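Local coordinates for methyltransferase (Pyrococcus horikoshii, PDB 1IXK), which probably methylates cytosine at carbon 5 in RNA, possibly tRNA, using S-adenosyl-L-methionine as the methyl donor, at residues A[242-247]-A[256-261]. Numbering follows the deposited sequence.
Sequences LVYSTC and FVIQWA
The Y244 ring takes the CD1 methyl of I258 over one face. That methyl lies 4.2 Å from the ring centroid, 25° off the ring normal, a CH-pi contact. It is offset toward the rim, with I258 CD1 3.8 Å from Y244 CD1. V257 meets the phenol end obliquely: its CG1 is 3.9 Å from Y244 CZ. The hydroxyl oxygen sits against both branches of the valine, with V257 CG1 and V257 CG2 each 3.6 Å from Y244 OH. CG of Y244 is anti to the backbone N (chi1 176°), which carries the ring from strand 240-246 toward helix 255-264. The I258 side chain leaves its helix to one side of the strand, and its end, CD1, comes nearer to reach the ring. The buried hydroxyl is satisfied by a hydrogen bond to the backbone O of E253 and has a weak one with Q225. Replacing Y244 with an alanine is likely to leave E253 O without its phenol partner and to open a gap beside I258 CD1 and V257. Strand 240-246 pairs with 188-194 and 307-314 in the Rossmann-like methyltransferase sheet, and ends just before C247, the predicted nucleophile, here disulfide-bonded to C197. The chemistry across the contact is apolar: methyls against an aromatic ring pack helix on sheet, while the phenol oxygen bonds to the loop leading into helix 255-264.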
# COMPACT_ATOMS: atom_id res chain seq x y z
N LEU A 242 13.36 -3.02 -0.26
CA LEU A 242 12.08 -3.54 -0.73
C LEU A 242 11.03 -3.12 0.29
O LEU A 242 11.24 -3.26 1.50
CB LEU A 242 12.11 -5.07 -0.84
CG LEU A 242 10.81 -5.72 -1.38
CD1 LEU A 242 11.14 -7.01 -2.11
CD2 LEU A 242 9.82 -5.97 -0.25
N VAL A 243 9.93 -2.57 -0.19
CA VAL A 243 8.86 -2.18 0.71
C VAL A 243 7.72 -3.15 0.46
O VAL A 243 7.28 -3.34 -0.67
CB VAL A 243 8.40 -0.72 0.48
CG1 VAL A 243 7.07 -0.48 1.18
CG2 VAL A 243 9.45 0.23 1.05
N TYR A 244 7.27 -3.77 1.55
CA TYR A 244 6.21 -4.75 1.54
C TYR A 244 4.98 -4.17 2.20
O TYR A 244 5.05 -3.64 3.31
CB TYR A 244 6.69 -5.99 2.31
CG TYR A 244 5.67 -7.09 2.49
CD1 TYR A 244 4.71 -7.02 3.50
CD2 TYR A 244 5.69 -8.21 1.68
CE1 TYR A 244 3.80 -8.06 3.70
CE2 TYR A 244 4.79 -9.26 1.86
CZ TYR A 244 3.85 -9.18 2.87
OH TYR A 244 2.98 -10.23 3.05
N SER A 245 3.83 -4.26 1.53
CA SER A 245 2.61 -3.72 2.11
C SER A 245 1.39 -4.53 1.70
O SER A 245 1.38 -5.16 0.64
CB SER A 245 2.42 -2.26 1.69
OG SER A 245 2.23 -2.13 0.29
N THR A 246 0.38 -4.50 2.56
CA THR A 246 -0.88 -5.20 2.28
C THR A 246 -2.01 -4.38 2.89
O THR A 246 -1.77 -3.45 3.67
CB THR A 246 -0.96 -6.58 2.97
OG1 THR A 246 -1.31 -6.38 4.35
CG2 THR A 246 0.36 -7.33 2.88
N CYS A 247 -3.24 -4.75 2.54
CA CYS A 247 -4.42 -4.09 3.10
C CYS A 247 -5.18 -5.15 3.88
O CYS A 247 -6.40 -5.25 3.82
CB CYS A 247 -5.30 -3.53 1.99
SG CYS A 247 -4.78 -1.86 1.48
N PHE A 256 3.79 -12.42 10.15
CA PHE A 256 4.28 -13.79 9.94
C PHE A 256 5.17 -13.88 8.70
O PHE A 256 6.18 -14.60 8.69
CB PHE A 256 3.11 -14.76 9.77
CG PHE A 256 2.43 -15.14 11.05
CD1 PHE A 256 2.62 -14.40 12.22
CD2 PHE A 256 1.55 -16.22 11.09
CE1 PHE A 256 1.96 -14.73 13.40
CE2 PHE A 256 0.88 -16.56 12.26
CZ PHE A 256 1.09 -15.81 13.42
N VAL A 257 4.79 -13.17 7.64
CA VAL A 257 5.57 -13.19 6.41
C VAL A 257 6.89 -12.46 6.63
O VAL A 257 7.94 -12.91 6.17
CB VAL A 257 4.80 -12.51 5.26
CG1 VAL A 257 5.67 -12.46 4.01
CG2 VAL A 257 3.52 -13.27 4.98
N ILE A 258 6.83 -11.34 7.34
CA ILE A 258 8.03 -10.56 7.62
C ILE A 258 8.98 -11.34 8.54
O ILE A 258 10.19 -11.34 8.32
CB ILE A 258 7.68 -9.19 8.25
CG1 ILE A 258 6.81 -8.39 7.28
CG2 ILE A 258 8.95 -8.39 8.55
CD1 ILE A 258 7.40 -8.28 5.90
N GLN A 259 8.44 -12.01 9.55
CA GLN A 259 9.29 -12.80 10.45
C GLN A 259 9.96 -13.90 9.63
O GLN A 259 11.15 -14.20 9.81
CB GLN A 259 8.47 -13.44 11.57
CG GLN A 259 9.34 -14.24 12.53
CD GLN A 259 10.30 -13.37 13.32
OE1 GLN A 259 9.88 -12.56 14.14
NE2 GLN A 259 11.59 -13.51 13.06
N TRP A 260 9.19 -14.52 8.74
CA TRP A 260 9.73 -15.58 7.90
C TRP A 260 10.88 -15.03 7.06
O TRP A 260 11.92 -15.67 6.93
CB TRP A 260 8.64 -16.14 6.98
CG TRP A 260 9.20 -17.07 5.95
CD1 TRP A 260 9.74 -18.31 6.16
CD2 TRP A 260 9.31 -16.82 4.55
NE1 TRP A 260 10.18 -18.85 4.97
CE2 TRP A 260 9.92 -17.95 3.96
CE3 TRP A 260 8.94 -15.75 3.72
CZ2 TRP A 260 10.18 -18.04 2.59
CZ3 TRP A 260 9.20 -15.84 2.36
CH2 TRP A 260 9.82 -16.98 1.81
N ALA A 261 10.70 -13.84 6.50
CA ALA A 261 11.74 -13.23 5.67
C ALA A 261 13.01 -12.97 6.49
O ALA A 261 14.12 -13.20 6.02
CB ALA A 261 11.24 -11.93 5.06